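Local coordinates for protein probable glutaredoxin ssr2061 (Synechocystis sp., PDB 4MJE) that probably reduces low-molecular-weight and protein disulfides as a glutathione-dependent oxidoreductase of the glutaredoxin family, at residues Leu33-Leu38 with Asp82-Leu87. The protein carries 1 engineered substitution. Numbering follows the deposited sequence.
Engineered in segment 33-38: Leu38 (natural residue Arg). With SO4 (sulfate ion), chain C.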
loop_
_atom_site.group_PDB
_atom_site.type_symbol
_atom_site.label_atom_id
_atom_site.label_comp_id
_atom_site.label_asym_id
_atom_site.label_seq_id
_atom_site.Cartn_x
_atom_site.Cartn_y
_atom_site.Cartn_z
ATOM N N LEU A 33 -4.466 -6.546 3.918
ATOM C CA LEU A 33 -4.333 -7.198 2.619
ATOM C C LEU A 33 -5.690 -7.458 1.990
ATOM O O LEU A 33 -5.857 -7.263 0.787
ATOM C CB LEU A 33 -3.575 -8.508 2.754
ATOM C CG LEU A 33 -2.065 -8.385 2.989
ATOM C CD1 LEU A 33 -1.507 -9.747 3.432
ATOM C CD2 LEU A 33 -1.322 -7.867 1.783
ATOM N N ALA A 34 -6.662 -7.868 2.796
ATOM C CA ALA A 34 -7.992 -8.112 2.278
ATOM C C ALA A 34 -8.583 -6.860 1.667
ATOM O O ALA A 34 -9.186 -6.923 0.604
ATOM C CB ALA A 34 -8.892 -8.629 3.360
ATOM N N LEU A 35 -8.412 -5.722 2.322
ATOM C CA LEU A 35 -8.960 -4.478 1.814
ATOM C C LEU A 35 -8.316 -4.086 0.473
ATOM O O LEU A 35 -9.007 -3.706 -0.481
ATOM C CB LEU A 35 -8.780 -3.359 2.836
ATOM C CG LEU A 35 -9.408 -2.014 2.451
ATOM C CD1 LEU A 35 -10.906 -2.114 2.123
ATOM C CD2 LEU A 35 -9.194 -1.027 3.558
ATOM N N LEU A 36 -6.992 -4.186 0.385
ATOM C CA LEU A 36 -6.286 -3.852 -0.843
ATOM C C LEU A 36 -6.699 -4.769 -1.985
ATOM O O LEU A 36 -6.885 -4.321 -3.113
ATOM C CB LEU A 36 -4.771 -3.888 -0.621
ATOM C CG LEU A 36 -4.228 -2.812 0.327
ATOM C CD1 LEU A 36 -2.763 -3.064 0.655
ATOM C CD2 LEU A 36 -4.401 -1.427 -0.279
ATOM N N LYS A 37 -6.837 -6.058 -1.687
ATOM C CA LYS A 37 -7.265 -7.020 -2.680
ATOM C C LYS A 37 -8.690 -6.712 -3.136
ATOM O O LYS A 37 -8.981 -6.770 -4.319
ATOM C CB LYS A 37 -7.118 -8.450 -2.154
ATOM C CG LYS A 37 -5.670 -8.857 -2.006
ATOM C CD LYS A 37 -5.562 -10.224 -1.416
ATOM C CE LYS A 37 -4.122 -10.693 -1.398
ATOM N NZ LYS A 37 -4.041 -12.063 -0.794
ATOM N N LEU A 38 -9.581 -6.345 -2.225
ATOM C CA LEU A 38 -10.964 -6.079 -2.601
ATOM C C LEU A 38 -11.079 -4.816 -3.468
ATOM O O LEU A 38 -12.005 -4.698 -4.273
ATOM C CB LEU A 38 -11.840 -6.020 -1.346
ATOM C CG LEU A 38 -12.006 -7.401 -0.681
ATOM C CD1 LEU A 38 -12.652 -7.273 0.698
ATOM C CD2 LEU A 38 -12.827 -8.372 -1.543
ATOM N N ASP A 82 -5.588 -0.020 10.883
ATOM C CA ASP A 82 -6.630 0.901 11.324
ATOM C C ASP A 82 -6.654 2.155 10.464
ATOM O O ASP A 82 -7.725 2.654 10.110
ATOM C CB ASP A 82 -6.499 1.241 12.811
ATOM C CG ASP A 82 -6.989 0.110 13.702
ATOM O OD1 ASP A 82 -7.270 -0.994 13.180
ATOM O OD2 ASP A 82 -7.089 0.318 14.930
ATOM N N ASP A 83 -5.487 2.632 10.061
ATOM C CA ASP A 83 -5.440 3.858 9.287
ATOM C C ASP A 83 -6.065 3.693 7.923
ATOM O O ASP A 83 -6.805 4.560 7.488
ATOM C CB ASP A 83 -4.007 4.370 9.165
ATOM C CG ASP A 83 -3.424 4.758 10.505
ATOM O OD1 ASP A 83 -4.127 5.425 11.300
ATOM O OD2 ASP A 83 -2.288 4.347 10.806
ATOM N N ILE A 84 -5.782 2.588 7.255
ATOM C CA ILE A 84 -6.330 2.417 5.931
ATOM C C ILE A 84 -7.848 2.203 5.974
ATOM O O ILE A 84 -8.591 2.767 5.162
ATOM C CB ILE A 84 -5.590 1.312 5.156
ATOM C CG1 ILE A 84 -5.975 1.388 3.681
ATOM C CG2 ILE A 84 -5.860 -0.076 5.727
ATOM C CD1 ILE A 84 -5.071 0.573 2.766
ATOM N N TYR A 85 -8.306 1.427 6.950
ATOM C CA TYR A 85 -9.732 1.211 7.115
ATOM C C TYR A 85 -10.441 2.510 7.501
ATOM O O TYR A 85 -11.567 2.760 7.052
ATOM C CB TYR A 85 -10.029 0.104 8.131
ATOM C CG TYR A 85 -10.040 -1.273 7.516
ATOM C CD1 TYR A 85 -11.217 -1.847 7.091
ATOM C CD2 TYR A 85 -8.871 -1.981 7.353
ATOM C CE1 TYR A 85 -11.237 -3.093 6.517
ATOM C CE2 TYR A 85 -8.869 -3.238 6.783
ATOM C CZ TYR A 85 -10.062 -3.801 6.370
ATOM O OH TYR A 85 -10.101 -5.052 5.805
ATOM N N ALA A 86 -9.803 3.347 8.322
ATOM C CA ALA A 86 -10.387 4.636 8.691
ATOM C C ALA A 86 -10.524 5.521 7.452
ATOM O O ALA A 86 -11.563 6.137 7.225
ATOM C CB ALA A 86 -9.554 5.331 9.791
ATOM N N LEU A 87 -9.489 5.578 6.628
ATOM C CA LEU A 87 -9.566 6.348 5.393
ATOM C C LEU A 87 -10.704 5.853 4.513
ATOM O O LEU A 87 -11.435 6.650 3.939
ATOM C CB LEU A 87 -8.250 6.274 4.611
ATOM C CG LEU A 87 -7.083 7.096 5.137
ATOM C CD1 LEU A 87 -5.790 6.658 4.488
ATOM C CD2 LEU A 87 -7.304 8.590 4.894
HETATM S S SO4 C . -2.995 -1.380 13.217
HETATM O O1 SO4 C . -2.044 -1.619 12.129
HETATM O O2 SO4 C . -2.292 -1.396 14.499
HETATM O O3 SO4 C . -3.650 -0.094 13.012
HETATM O O4 SO4 C . -3.994 -2.448 13.246
#
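The side chains of Leu35 and Tyr85 pass each other running opposite ways, with Leu35 CD2 over one face of the phenol ring. CD2 of Leu35 stands 3.8 Å from the centroid of the Tyr85 ring and 6° off the ring normal, a CH-pi contact centred on the face, with all six ring carbons at similar range. Leu35 holds CG anti to the backbone N (chi1 -176°), which sets CD2 over the ring, while its CB lies 3.7 Å from Tyr85 OH at the far end of the ring. That hydroxyl is hydrogen-bonded to Arg31 O, one turn earlier on helix 27-39, and the bond fixes the tip of the ring against this helix. A leucine in place of Tyr85 would probably leave Arg31 O without this side-chain partner and Leu35 CD2 without the flat face it packs on. In the thioredoxin-type fold of glutaredoxins, helix 27-39, which starts at the CxxC motif, and helix 81-89 pack here on the same side of the mixed sheet; their short segments run at 40° with axes 10.6 Å apart. In the conformer given here, one of two deposited, Ile84 packs beside the ring: its CG1 lies 4.0 Å from Leu35 CD2, and its CD1 reaches 3.7 Å from CD2 of Leu36, whose side chain crosses it at a slant. Leu93 of helix 93-97 touches both Leu35 and Ile84, and Leu36 also packs on Ile20 of strand 18-22. Near the start of helix 81-89, a sulfate, probably from the crystallisation liquor, accepts a 2.9 Å hydrogen bond at O3 from Asp82 N and another from Cys81 N.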